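Local coordinates for protein neutral ceramidase (Pseudomonas aeruginosa, PDB 2ZXC) that hydrolyses the N-acyl bond of ceramides to release sphingosine and a free fatty acid, using a zinc ion, and can also run the reaction in reverse, at residues 320-325 with 368-373; 327-332 with 458-463; 445-450 with 464-469; 449-454 with 470-475. All blocks are in the same frame, centred on the assembly; numbering follows the deposited sequence.

Contact 1: 320-325 with 368-373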
loop_
_atom_site.group_PDB
_atom_site.type_symbol
_atom_site.label_atom_id
_atom_site.label_comp_id
_atom_site.label_asym_id
_atom_site.label_seq_id
_atom_site.Cartn_x
_atom_site.Cartn_y
_atom_site.Cartn_z
ATOM N N GLN A 320 -7.618 30.563 -0.515
ATOM C CA GLN A 320 -7.394 29.828 0.718
ATOM C C GLN A 320 -8.105 28.501 0.545
ATOM O O GLN A 320 -9.225 28.450 0.041
ATOM C CB GLN A 320 -7.968 30.577 1.923
ATOM C CG GLN A 320 -7.118 31.756 2.361
ATOM C CD GLN A 320 -7.588 32.380 3.659
ATOM O OE1 GLN A 320 -6.901 33.223 4.235
ATOM N NE2 GLN A 320 -8.764 31.972 4.125
ATOM N N LEU A 321 -7.435 27.426 0.937
ATOM C CA LEU A 321 -7.994 26.083 0.844
ATOM C C LEU A 321 -9.282 25.991 1.661
ATOM O O LEU A 321 -9.406 26.638 2.697
ATOM C CB LEU A 321 -6.972 25.081 1.384
ATOM C CG LEU A 321 -6.404 23.984 0.485
ATOM C CD1 LEU A 321 -6.220 24.479 -0.938
ATOM C CD2 LEU A 321 -5.090 23.515 1.080
ATOM N N CYS A 322 -10.237 25.191 1.198
ATOM C CA CYS A 322 -11.484 25.013 1.934
ATOM C C CYS A 322 -11.234 23.925 2.969
ATOM O O CYS A 322 -10.254 23.182 2.869
ATOM C CB CYS A 322 -12.615 24.508 1.021
ATOM S SG CYS A 322 -12.621 25.040 -0.708
ATOM N N THR A 323 -12.111 23.825 3.962
ATOM C CA THR A 323 -11.977 22.753 4.936
ATOM C C THR A 323 -12.484 21.543 4.160
ATOM O O THR A 323 -13.246 21.702 3.210
ATOM C CB THR A 323 -12.854 22.979 6.181
ATOM O OG1 THR A 323 -14.116 23.518 5.787
ATOM C CG2 THR A 323 -12.171 23.925 7.145
ATOM N N ALA A 324 -12.064 20.348 4.556
ATOM C CA ALA A 324 -12.434 19.114 3.869
ATOM C C ALA A 324 -13.920 18.814 3.660
ATOM O O ALA A 324 -14.751 19.018 4.546
ATOM C CB ALA A 324 -11.778 17.942 4.568
ATOM N N ALA A 325 -14.237 18.313 2.469
ATOM C CA ALA A 325 -15.600 17.941 2.114
ATOM C C ALA A 325 -15.568 16.943 0.971
ATOM O O ALA A 325 -14.712 17.024 0.094
ATOM C CB ALA A 325 -16.403 19.166 1.690
ATOM N N VAL A 368 -19.635 25.902 1.051
ATOM C CA VAL A 368 -20.297 25.551 -0.199
ATOM C C VAL A 368 -19.684 26.263 -1.404
ATOM O O VAL A 368 -19.374 25.622 -2.403
ATOM C CB VAL A 368 -21.810 25.859 -0.154
ATOM C CG1 VAL A 368 -22.454 25.474 -1.481
ATOM C CG2 VAL A 368 -22.463 25.093 0.989
ATOM N N GLN A 369 -19.494 27.576 -1.338
ATOM C CA GLN A 369 -18.919 28.230 -2.506
ATOM C C GLN A 369 -17.420 28.072 -2.658
ATOM O O GLN A 369 -16.913 28.071 -3.778
ATOM C CB GLN A 369 -19.294 29.707 -2.576
ATOM C CG GLN A 369 -19.599 30.380 -1.275
ATOM C CD GLN A 369 -20.753 31.347 -1.433
ATOM O OE1 GLN A 369 -21.878 30.937 -1.727
ATOM N NE2 GLN A 369 -20.481 32.636 -1.257
ATOM N N CYS A 370 -16.704 27.934 -1.551
ATOM C CA CYS A 370 -15.270 27.744 -1.650
ATOM C C CYS A 370 -15.048 26.444 -2.429
ATOM O O CYS A 370 -14.152 26.355 -3.276
ATOM C CB CYS A 370 -14.647 27.642 -0.257
ATOM S SG CYS A 370 -12.841 27.664 -0.266
ATOM N N GLN A 371 -15.889 25.452 -2.155
ATOM C CA GLN A 371 -15.793 24.147 -2.809
ATOM C C GLN A 371 -16.202 24.165 -4.278
ATOM O O GLN A 371 -16.141 23.143 -4.957
ATOM C CB GLN A 371 -16.622 23.110 -2.046
ATOM C CG GLN A 371 -15.991 22.642 -0.728
ATOM C CD GLN A 371 -14.789 21.721 -0.933
ATOM O OE1 GLN A 371 -14.591 21.169 -2.015
ATOM N NE2 GLN A 371 -13.997 21.534 0.120
ATOM N N ALA A 372 -16.631 25.328 -4.754
ATOM C CA ALA A 372 -17.012 25.516 -6.148
ATOM C C ALA A 372 -18.014 24.516 -6.717
ATOM O O ALA A 372 -19.088 24.325 -6.163
ATOM C CB ALA A 372 -15.748 25.554 -7.026
ATOM N N GLU A 373 -17.663 23.877 -7.830
ATOM C CA GLU A 373 -18.586 22.941 -8.471
ATOM C C GLU A 373 -18.953 21.661 -7.730
ATOM O O GLU A 373 -19.841 20.931 -8.172
ATOM C CB GLU A 373 -18.104 22.597 -9.888
ATOM C CG GLU A 373 -16.619 22.395 -10.049
ATOM C CD GLU A 373 -15.840 23.700 -10.099
ATOM O OE1 GLU A 373 -16.188 24.588 -10.908
ATOM O OE2 GLU A 373 -14.868 23.833 -9.334
#
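Two cysteines, Cys322 and Cys370, bring the loop between strands 319-320 and 326-327 against the C-terminal end of helix 365-370, far from the centre of the chain. The pair probably forms a disulfide, although the two SG atoms lie 2.7 Å apart in this model. That is longer than the roughly 2.0 Å of an intact bond yet well inside ordinary sulfur packing distance, so the bridge is unsettled in this crystal. Cys370 SG stands anti to its own backbone N (chi1 -171°), which carries it off the helix end toward the loop, and Cys322 CB comes within 3.4 Å of it. Beside the sulfurs, Gln371 is long enough to reach back along the loop. A bend at chi2 (-73°) brings its amide beside Ala325, whose small CB rests 3.7 Å from Gln371 NE2. The amide is used at both ends: OE1 accepts from Lys374 NZ, and NE2 also donates to Leu466 O, so a buried polar group is well paired. Cys322 and Ala325 bond through their backbones to Tyr467 and Leu466. Across the contact itself, Gln371 NE2 gives Thr323 O a weak, bent hydrogen bond of 3.2 Å, with 131° at the hydrogen.

Contact 2: 327-332 with 458-463. With 2ED (N-[(1R,2R,3E)-2-hydroxy-1-(hydroxymethyl)heptadec-3-en-1-yl]acetamide), chain D.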
loop_
_atom_site.group_PDB
_atom_site.type_symbol
_atom_site.label_atom_id
_atom_site.label_comp_id
_atom_site.label_asym_id
_atom_site.label_seq_id
_atom_site.Cartn_x
_atom_site.Cartn_y
_atom_site.Cartn_z
ATOM N N GLY A 327 -17.785 15.249 -2.174
ATOM C CA GLY A 327 -18.968 15.446 -2.981
ATOM C C GLY A 327 -19.427 14.164 -3.636
ATOM O O GLY A 327 -18.726 13.153 -3.608
ATOM N N THR A 328 -20.616 14.201 -4.221
ATOM C CA THR A 328 -21.149 13.040 -4.905
ATOM C C THR A 328 -20.599 13.020 -6.324
ATOM O O THR A 328 -20.071 14.014 -6.817
ATOM C CB THR A 328 -22.683 13.096 -4.987
ATOM O OG1 THR A 328 -23.074 14.277 -5.699
ATOM C CG2 THR A 328 -23.301 13.111 -3.584
ATOM N N SER A 329 -20.714 11.877 -6.972
ATOM C CA SER A 329 -20.265 11.747 -8.340
ATOM C C SER A 329 -20.925 10.516 -8.923
ATOM O O SER A 329 -21.587 9.763 -8.207
ATOM C CB SER A 329 -18.742 11.633 -8.426
ATOM O OG SER A 329 -18.251 10.614 -7.577
ATOM N N LEU A 330 -20.753 10.305 -10.218
ATOM C CA LEU A 330 -21.375 9.161 -10.892
ATOM C C LEU A 330 -20.579 7.846 -10.843
ATOM O O LEU A 330 -19.382 7.854 -10.757
ATOM C CB LEU A 330 -21.583 9.523 -12.364
ATOM C CG LEU A 330 -22.487 8.620 -13.183
ATOM C CD1 LEU A 330 -23.897 9.100 -12.938
ATOM C CD2 LEU A 330 -22.180 8.710 -14.685
ATOM N N ALA A 331 -21.280 6.737 -10.970
ATOM C CA ALA A 331 -20.688 5.386 -11.018
ATOM C C ALA A 331 -21.915 4.953 -11.674
ATOM O O ALA A 331 -22.334 5.392 -12.678
ATOM C CB ALA A 331 -20.686 4.722 -9.588
ATOM N N ALA A 332 -22.407 4.035 -10.876
ATOM C CA ALA A 332 -23.680 3.309 -10.860
ATOM C C ALA A 332 -23.241 2.392 -9.758
ATOM O O ALA A 332 -23.474 2.795 -8.676
ATOM C CB ALA A 332 -24.206 2.557 -12.230
ATOM N N GLN A 458 -15.798 17.329 -11.729
ATOM C CA GLN A 458 -16.255 16.555 -10.586
ATOM C C GLN A 458 -16.516 15.069 -10.802
ATOM O O GLN A 458 -17.559 14.546 -10.394
ATOM C CB GLN A 458 -17.492 17.207 -9.963
ATOM C CG GLN A 458 -17.146 18.354 -9.042
ATOM C CD GLN A 458 -16.320 17.904 -7.853
ATOM O OE1 GLN A 458 -16.819 17.229 -6.954
ATOM N NE2 GLN A 458 -15.046 18.270 -7.848
ATOM N N GLU A 459 -15.588 14.384 -11.459
ATOM C CA GLU A 459 -15.748 12.952 -11.600
ATOM C C GLU A 459 -15.276 12.440 -10.242
ATOM O O GLU A 459 -14.916 13.233 -9.372
ATOM C CB GLU A 459 -14.894 12.394 -12.744
ATOM C CG GLU A 459 -15.546 12.589 -14.119
ATOM C CD GLU A 459 -14.908 11.741 -15.213
ATOM O OE1 GLU A 459 -13.746 12.018 -15.590
ATOM O OE2 GLU A 459 -15.571 10.795 -15.694
ATOM N N TYR A 460 -15.269 11.130 -10.049
ATOM C CA TYR A 460 -14.871 10.567 -8.769
ATOM C C TYR A 460 -13.686 11.228 -8.048
ATOM O O TYR A 460 -13.804 11.597 -6.883
ATOM C CB TYR A 460 -14.583 9.076 -8.922
ATOM C CG TYR A 460 -14.216 8.430 -7.613
ATOM C CD1 TYR A 460 -15.194 8.107 -6.673
ATOM C CD2 TYR A 460 -12.887 8.170 -7.296
ATOM C CE1 TYR A 460 -14.855 7.538 -5.444
ATOM C CE2 TYR A 460 -12.537 7.604 -6.077
ATOM C CZ TYR A 460 -13.524 7.291 -5.157
ATOM O OH TYR A 460 -13.172 6.725 -3.951
ATOM N N GLU A 461 -12.548 11.377 -8.722
ATOM C CA GLU A 461 -11.376 11.967 -8.074
ATOM C C GLU A 461 -11.631 13.403 -7.634
ATOM O O GLU A 461 -11.146 13.841 -6.590
ATOM C CB GLU A 461 -10.156 11.921 -9.004
ATOM C CG GLU A 461 -9.730 10.531 -9.433
ATOM C CD GLU A 461 -10.692 9.904 -10.424
ATOM O OE1 GLU A 461 -11.362 10.662 -11.160
ATOM O OE2 GLU A 461 -10.771 8.656 -10.484
ATOM N N GLY A 462 -12.391 14.135 -8.441
ATOM C CA GLY A 462 -12.707 15.512 -8.106
ATOM C C GLY A 462 -13.588 15.574 -6.874
ATOM O O GLY A 462 -13.366 16.387 -5.978
ATOM N N GLY A 463 -14.591 14.706 -6.828
ATOM C CA GLY A 463 -15.483 14.680 -5.686
ATOM C C GLY A 463 -14.710 14.385 -4.415
ATOM O O GLY A 463 -15.100 14.808 -3.324
HETATM O O2 2ED D . -11.222 4.365 -5.114
HETATM O O3 2ED D . -14.723 1.807 -3.625
HETATM O O1 2ED D . -14.080 4.959 -6.612
HETATM C C1 2ED D . -13.543 2.942 -5.401
HETATM C C2 2ED D . -14.258 3.538 -6.607
HETATM C C3 2ED D . -15.731 3.215 -6.529
HETATM C C4 2ED D . -16.626 4.070 -7.014
HETATM C C5 2ED D . -16.169 5.364 -7.646
HETATM C C6 2ED D . -17.375 6.184 -8.048
HETATM C C18 2ED D . -11.164 3.301 -5.709
HETATM C C19 2ED D . -9.880 2.769 -6.274
HETATM N N 2ED D . -12.237 2.538 -5.900
HETATM C C 2ED D . -14.211 1.647 -4.954
HETATM O O HOH W 1 -19.495 16.792 -6.155
HETATM O O HOH W 2 -19.223 12.480 -11.737
HETATM O O HOH W 3 -16.442 9.167 -11.648
#
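One wall of the ceramide-binding pocket is built here, where Ser329 of the loop after strand 326-327 packs on the N-terminal turn of helix 460-463 beside Tyr460. Tyr460 CG lies anti to the backbone N (chi1 -178°), which swings the ring away from the helix toward the substrate analogue, an N-acetyl sphingoid, whose atom C2 lies over one ring face, offset toward the rim. The ring thus lines the pocket, but its closest approaches to the ligand are doubtful. Tyr460 also meets the zinc ligand Tyr448 edge-to-face. On the loop side, Leu330 O is 3.8 Å from ligand atom C6. Small residues allow the backbones to come close: Gly327 N donates to Gly463 O over 3.0 Å in a nearly straight bond (175°), and neither glycine has a CB to hold the chains apart. Ser329 is likewise compact, its OG 3.6 Å from Tyr460 CA. Glu459 occupies the N-cap position; its carboxylate bonds to Ser164 OG. One water joins Thr328 O to Gln458 OE1, while Gln458 NE2 donates to Tyr455 O; another joins Leu330 N to Gln458 O; a third accepts from Tyr460 N at 2.8 Å while donating weakly to Leu330 O.

Contact 3: 445-450 with 464-469. With ZN (zinc ion), chain C; 2ED (N-[(1R,2R,3E)-2-hydroxy-1-(hydroxymethyl)heptadec-3-en-1-yl]acetamide), chain D; FMT (formic acid), chain E.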
loop_
_atom_site.group_PDB
_atom_site.type_symbol
_atom_site.label_atom_id
_atom_site.label_comp_id
_atom_site.label_asym_id
_atom_site.label_seq_id
_atom_site.Cartn_x
_atom_site.Cartn_y
_atom_site.Cartn_z
ATOM N N TYR A 445 -2.568 10.001 4.288
ATOM C CA TYR A 445 -3.507 9.816 3.201
ATOM C C TYR A 445 -4.626 10.831 3.338
ATOM O O TYR A 445 -5.370 10.826 4.327
ATOM C CB TYR A 445 -4.084 8.410 3.222
ATOM C CG TYR A 445 -5.064 8.172 2.103
ATOM C CD1 TYR A 445 -4.619 7.913 0.810
ATOM C CD2 TYR A 445 -6.440 8.248 2.331
ATOM C CE1 TYR A 445 -5.520 7.733 -0.238
ATOM C CE2 TYR A 445 -7.350 8.074 1.296
ATOM C CZ TYR A 445 -6.881 7.819 0.014
ATOM O OH TYR A 445 -7.767 7.677 -1.018
ATOM N N ALA A 446 -4.731 11.710 2.345
ATOM C CA ALA A 446 -5.755 12.745 2.340
ATOM C C ALA A 446 -6.567 12.688 1.049
ATOM O O ALA A 446 -6.790 13.697 0.387
ATOM C CB ALA A 446 -5.112 14.122 2.507
ATOM N N SER A 447 -6.988 11.481 0.698
ATOM C CA SER A 447 -7.802 11.243 -0.475
ATOM C C SER A 447 -7.191 11.640 -1.806
ATOM O O SER A 447 -6.004 11.403 -2.053
ATOM C CB SER A 447 -9.163 11.918 -0.296
ATOM O OG SER A 447 -9.843 11.361 0.819
ATOM N N TYR A 448 -8.001 12.261 -2.659
ATOM C CA TYR A 448 -7.561 12.624 -3.998
ATOM C C TYR A 448 -7.204 14.065 -4.308
ATOM O O TYR A 448 -7.693 15.011 -3.690
ATOM C CB TYR A 448 -8.607 12.173 -5.014
ATOM C CG TYR A 448 -8.728 10.678 -5.150
ATOM C CD1 TYR A 448 -9.402 9.914 -4.195
ATOM C CD2 TYR A 448 -8.169 10.023 -6.242
ATOM C CE1 TYR A 448 -9.515 8.525 -4.342
ATOM C CE2 TYR A 448 -8.270 8.651 -6.392
ATOM C CZ TYR A 448 -8.945 7.913 -5.451
ATOM O OH TYR A 448 -9.092 6.571 -5.677
ATOM N N VAL A 449 -6.339 14.211 -5.303
ATOM C CA VAL A 449 -5.914 15.517 -5.762
ATOM C C VAL A 449 -6.111 15.560 -7.268
ATOM O O VAL A 449 -5.591 14.730 -8.019
ATOM C CB VAL A 449 -4.445 15.802 -5.437
ATOM C CG1 VAL A 449 -4.089 17.197 -5.925
ATOM C CG2 VAL A 449 -4.204 15.690 -3.938
ATOM N N THR A 450 -6.891 16.533 -7.700
ATOM C CA THR A 450 -7.185 16.697 -9.103
ATOM C C THR A 450 -6.782 18.110 -9.520
ATOM O O THR A 450 -6.677 19.001 -8.677
ATOM C CB THR A 450 -8.686 16.451 -9.327
ATOM O OG1 THR A 450 -8.974 16.502 -10.722
ATOM C CG2 THR A 450 -9.512 17.487 -8.599
ATOM N N SER A 464 -13.599 13.664 -4.554
ATOM C CA SER A 464 -12.792 13.322 -3.398
ATOM C C SER A 464 -11.547 14.169 -3.233
ATOM O O SER A 464 -10.586 13.754 -2.585
ATOM C CB SER A 464 -12.427 11.847 -3.435
ATOM O OG SER A 464 -13.588 11.076 -3.195
ATOM N N THR A 465 -11.561 15.354 -3.830
ATOM C CA THR A 465 -10.453 16.285 -3.686
ATOM C C THR A 465 -10.970 17.172 -2.561
ATOM O O THR A 465 -11.645 18.175 -2.781
ATOM C CB THR A 465 -10.211 17.064 -4.990
ATOM O OG1 THR A 465 -9.736 16.151 -5.990
ATOM C CG2 THR A 465 -9.179 18.160 -4.785
ATOM N N LEU A 466 -10.661 16.731 -1.346
ATOM C CA LEU A 466 -11.094 17.332 -0.086
ATOM C C LEU A 466 -11.087 18.830 0.132
ATOM O O LEU A 466 -12.087 19.402 0.564
ATOM C CB LEU A 466 -10.312 16.705 1.077
ATOM C CG LEU A 466 -10.334 15.185 1.253
ATOM C CD1 LEU A 466 -9.547 14.816 2.514
ATOM C CD2 LEU A 466 -11.771 14.691 1.368
ATOM N N TYR A 467 -9.964 19.471 -0.161
ATOM C CA TYR A 467 -9.829 20.886 0.129
ATOM C C TYR A 467 -10.241 21.914 -0.912
ATOM O O TYR A 467 -9.816 23.062 -0.842
ATOM C CB TYR A 467 -8.399 21.124 0.599
ATOM C CG TYR A 467 -7.965 20.068 1.603
ATOM C CD1 TYR A 467 -8.438 20.079 2.915
ATOM C CD2 TYR A 467 -7.137 19.018 1.215
ATOM C CE1 TYR A 467 -8.095 19.059 3.816
ATOM C CE2 TYR A 467 -6.791 18.004 2.095
ATOM C CZ TYR A 467 -7.273 18.025 3.393
ATOM O OH TYR A 467 -6.943 16.993 4.249
ATOM N N GLY A 468 -11.083 21.516 -1.860
ATOM C CA GLY A 468 -11.535 22.464 -2.861
ATOM C C GLY A 468 -10.801 22.418 -4.188
ATOM O O GLY A 468 -9.830 21.674 -4.348
ATOM N N PRO A 469 -11.238 23.238 -5.155
ATOM C CA PRO A 469 -10.662 23.324 -6.497
ATOM C C PRO A 469 -9.174 23.645 -6.569
ATOM O O PRO A 469 -8.504 23.291 -7.552
ATOM C CB PRO A 469 -11.518 24.402 -7.166
ATOM C CG PRO A 469 -11.847 25.325 -6.016
ATOM C CD PRO A 469 -12.219 24.319 -4.938
HETATM ZN ZN ZN C . -7.244 5.107 -5.101
HETATM O O2 2ED D . -11.222 4.365 -5.114
HETATM O O3 2ED D . -14.723 1.807 -3.625
HETATM O O1 2ED D . -14.080 4.959 -6.612
HETATM C C1 2ED D . -13.543 2.942 -5.401
HETATM C C2 2ED D . -14.258 3.538 -6.607
HETATM C C3 2ED D . -15.731 3.215 -6.529
HETATM C C4 2ED D . -16.626 4.070 -7.014
HETATM C C5 2ED D . -16.169 5.364 -7.646
HETATM C C6 2ED D . -17.375 6.184 -8.048
HETATM C C18 2ED D . -11.164 3.301 -5.709
HETATM C C19 2ED D . -9.880 2.769 -6.274
HETATM N N 2ED D . -12.237 2.538 -5.900
HETATM C C 2ED D . -14.211 1.647 -4.954
HETATM C C FMT E . -4.790 9.772 7.421
HETATM O O1 FMT E . -3.591 9.939 7.064
HETATM O O2 FMT E . -5.136 9.170 8.464
HETATM O O HOH W 4 -8.000 15.561 -1.140
HETATM O O HOH W 5 -7.404 20.910 -6.891
HETATM O O HOH W 6 -8.601 3.924 -4.409
#
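Running at 98° to each other, 445-450 and 464-469 meet most closely where the short strand 448-449 passes Thr465, the start of a type I turn ending at Gly468. Tyr448 N donates to Ser464 O over 3.0 Å, and Thr465 CA directs its hydrogen at Tyr448 O, also 3.0 Å away and nearly straight (162°). A buried water accepts from Leu466 N and lies within bonding distance of Ala446 O and Tyr448 O. Among the side chains, Ser447 CB sits 3.8 Å from Leu466 CG, a small group beside a branched one, while its hydroxyl bonds to Tyr111. Thr450 and Thr465 cross at about a right angle, with Thr450 CG2 tight against Thr465 OG1; that hydroxyl bonds to Glu461 O. Ala446 CB touches Tyr467 at the ring edge, 3.8 Å from its OH, which bonds to Pro390 O. With CG anti to the carbonyl carbon (chi1 -68°), the Tyr448 ring passes Ser464 CB, 3.7 Å from CD1, and reaches the zinc ion, 2.4 Å from OH. His97, His204, Glu411 and a water complete the metal site; Arg160 bonds to Tyr448 OH. The bond from Tyr448 N to Ser464 O probably helps to position a zinc ligand.

Contact 4: 449-454 with 470-475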
loop_
_atom_site.group_PDB
_atom_site.type_symbol
_atom_site.label_atom_id
_atom_site.label_comp_id
_atom_site.label_asym_id
_atom_site.label_seq_id
_atom_site.Cartn_x
_atom_site.Cartn_y
_atom_site.Cartn_z
ATOM N N VAL A 449 -6.339 14.211 -5.303
ATOM C CA VAL A 449 -5.914 15.517 -5.762
ATOM C C VAL A 449 -6.111 15.560 -7.268
ATOM O O VAL A 449 -5.591 14.730 -8.019
ATOM C CB VAL A 449 -4.445 15.802 -5.437
ATOM C CG1 VAL A 449 -4.089 17.197 -5.925
ATOM C CG2 VAL A 449 -4.204 15.690 -3.938
ATOM N N THR A 450 -6.891 16.533 -7.700
ATOM C CA THR A 450 -7.185 16.697 -9.103
ATOM C C THR A 450 -6.782 18.110 -9.520
ATOM O O THR A 450 -6.677 19.001 -8.677
ATOM C CB THR A 450 -8.686 16.451 -9.327
ATOM O OG1 THR A 450 -8.974 16.502 -10.722
ATOM C CG2 THR A 450 -9.512 17.487 -8.599
ATOM N N THR A 451 -6.508 18.315 -10.805
ATOM C CA THR A 451 -6.149 19.655 -11.263
ATOM C C THR A 451 -7.411 20.505 -11.201
ATOM O O THR A 451 -8.520 19.971 -11.174
ATOM C CB THR A 451 -5.666 19.666 -12.719
ATOM O OG1 THR A 451 -6.731 19.238 -13.574
ATOM C CG2 THR A 451 -4.466 18.756 -12.896
ATOM N N ARG A 452 -7.249 21.823 -11.180
ATOM C CA ARG A 452 -8.403 22.705 -11.144
ATOM C C ARG A 452 -9.406 22.301 -12.228
ATOM O O ARG A 452 -10.608 22.240 -11.974
ATOM C CB ARG A 452 -7.981 24.155 -11.374
ATOM C CG ARG A 452 -9.164 25.129 -11.437
ATOM C CD ARG A 452 -9.855 25.184 -10.088
ATOM N NE ARG A 452 -11.085 25.971 -10.083
ATOM C CZ ARG A 452 -12.292 25.476 -10.342
ATOM N NH1 ARG A 452 -13.349 26.270 -10.300
ATOM N NH2 ARG A 452 -12.440 24.190 -10.648
ATOM N N GLU A 453 -8.911 22.016 -13.432
ATOM C CA GLU A 453 -9.787 21.640 -14.544
ATOM C C GLU A 453 -10.536 20.336 -14.317
ATOM O O GLU A 453 -11.747 20.251 -14.563
ATOM C CB GLU A 453 -8.991 21.539 -15.848
ATOM C CG GLU A 453 -8.354 22.844 -16.282
ATOM C CD GLU A 453 -6.877 22.927 -15.953
ATOM O OE1 GLU A 453 -6.496 22.674 -14.785
ATOM O OE2 GLU A 453 -6.093 23.257 -16.870
ATOM N N GLU A 454 -9.822 19.311 -13.861
ATOM C CA GLU A 454 -10.461 18.026 -13.613
ATOM C C GLU A 454 -11.464 18.188 -12.476
ATOM O O GLU A 454 -12.546 17.610 -12.500
ATOM C CB GLU A 454 -9.416 16.969 -13.240
ATOM C CG GLU A 454 -8.293 16.818 -14.257
ATOM C CD GLU A 454 -7.159 15.932 -13.749
ATOM O OE1 GLU A 454 -6.858 15.990 -12.538
ATOM O OE2 GLU A 454 -6.561 15.197 -14.560
ATOM N N TRP A 470 -8.652 24.301 -5.537
ATOM C CA TRP A 470 -7.242 24.682 -5.539
ATOM C C TRP A 470 -6.327 23.785 -4.726
ATOM O O TRP A 470 -5.216 24.177 -4.378
ATOM C CB TRP A 470 -7.101 26.132 -5.075
ATOM C CG TRP A 470 -7.878 27.046 -5.949
ATOM C CD1 TRP A 470 -8.990 27.762 -5.609
ATOM C CD2 TRP A 470 -7.657 27.278 -7.342
ATOM N NE1 TRP A 470 -9.479 28.423 -6.709
ATOM C CE2 TRP A 470 -8.680 28.144 -7.787
ATOM C CE3 TRP A 470 -6.693 26.837 -8.261
ATOM C CZ2 TRP A 470 -8.774 28.578 -9.121
ATOM C CZ3 TRP A 470 -6.787 27.268 -9.592
ATOM C CH2 TRP A 470 -7.823 28.132 -10.004
ATOM N N THR A 471 -6.795 22.578 -4.431
ATOM C CA THR A 471 -5.998 21.627 -3.674
ATOM C C THR A 471 -4.708 21.312 -4.430
ATOM O O THR A 471 -3.627 21.290 -3.848
ATOM C CB THR A 471 -6.761 20.314 -3.469
ATOM O OG1 THR A 471 -7.951 20.570 -2.711
ATOM C CG2 THR A 471 -5.884 19.300 -2.734
ATOM N N GLN A 472 -4.831 21.068 -5.730
ATOM C CA GLN A 472 -3.674 20.747 -6.556
ATOM C C GLN A 472 -2.674 21.889 -6.512
ATOM O O GLN A 472 -1.480 21.661 -6.336
ATOM C CB GLN A 472 -4.112 20.480 -7.997
ATOM C CG GLN A 472 -3.047 19.854 -8.895
ATOM C CD GLN A 472 -1.996 20.851 -9.350
ATOM O OE1 GLN A 472 -2.307 22.011 -9.637
ATOM N NE2 GLN A 472 -0.748 20.401 -9.436
ATOM N N ALA A 473 -3.172 23.117 -6.648
ATOM C CA ALA A 473 -2.324 24.303 -6.621
ATOM C C ALA A 473 -1.571 24.416 -5.296
ATOM O O ALA A 473 -0.386 24.746 -5.276
ATOM C CB ALA A 473 -3.169 25.560 -6.852
ATOM N N ALA A 474 -2.265 24.149 -4.190
ATOM C CA ALA A 474 -1.649 24.230 -2.868
ATOM C C ALA A 474 -0.468 23.270 -2.779
ATOM O O ALA A 474 0.616 23.642 -2.323
ATOM C CB ALA A 474 -2.682 23.905 -1.778
ATOM N N TYR A 475 -0.681 22.031 -3.214
ATOM C CA TYR A 475 0.378 21.035 -3.196
ATOM C C TYR A 475 1.538 21.472 -4.079
ATOM O O TYR A 475 2.704 21.271 -3.737
ATOM C CB TYR A 475 -0.147 19.689 -3.686
ATOM C CG TYR A 475 -0.785 18.846 -2.612
ATOM C CD1 TYR A 475 -0.012 18.258 -1.615
ATOM C CD2 TYR A 475 -2.155 18.605 -2.611
ATOM C CE1 TYR A 475 -0.588 17.443 -0.641
ATOM C CE2 TYR A 475 -2.739 17.793 -1.642
ATOM C CZ TYR A 475 -1.949 17.216 -0.663
ATOM O OH TYR A 475 -2.528 16.409 0.290
HETATM O O HOH W 5 -7.404 20.910 -6.891
HETATM O O HOH W 7 -4.566 23.044 -10.850
#
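Apolar packing dominates where Val449 meets the start of helix 471-488. Its two methyls divide the work, as a branched residue can: CG1, anti to the backbone N (chi1 -179°), lies across Gln472, 3.6 Å from Gln472 CA, while CG2 presses on the Tyr475 ring, 3.4 Å from CE2. The second interaction is CH-pi. Arg452, bent at chi2 (66°), lays its aliphatic chain over one face of the Trp470 indole, CD standing 3.6 Å from the centroid of the six-membered ring and 11° off its normal. The guanidinium, almost perpendicular to the ring, adds at most a weak cation-pi attraction; its charge is met by Glu373 in a salt bridge. Polar contacts pass through water: one molecule joins Thr450 O to Gln472 N, another Arg452 N to Gln472 OE1, while Gln472 NE2 bonds to Gln476 OE1 and Ala416 O. Within 449-454, Thr451 and Glu454 form a capping box, Thr451 N to Glu454 OE1 at 2.9 Å and Glu454 N to Thr451 OG1 at 3.1 Å, which starts helix 452-457; Thr451 OG1 also bonds to Asn168 OD1. Helix 414-428 touches both Thr451 and Gln472, while strand 392-400 packs on Tyr475, whose ring meets Phe304 and Phe412 edge-to-face.

All four contacts lie on one side of the chain's centre, within the N-terminal ceramidase region. Contacts 3 and 4 are nearest, about 8 Å between centres, and share Val449 and Thr450 and a water; contacts 1 and 2 are about 15 Å apart. Along the chain, contact 1 closes before contacts 3 and 4 open, whereas contact 2 interleaves with each of the others. Strand 448-449 and helices 452-457, 460-463 and 471-488 follow one another, so this run supplies one partner in contact 2 and both partners in contacts 3 and 4. Contacts 2 and 3 both reach the bound ceramide analogue, while contact 1 ties the outer loops to the turn at Leu466 and Tyr467.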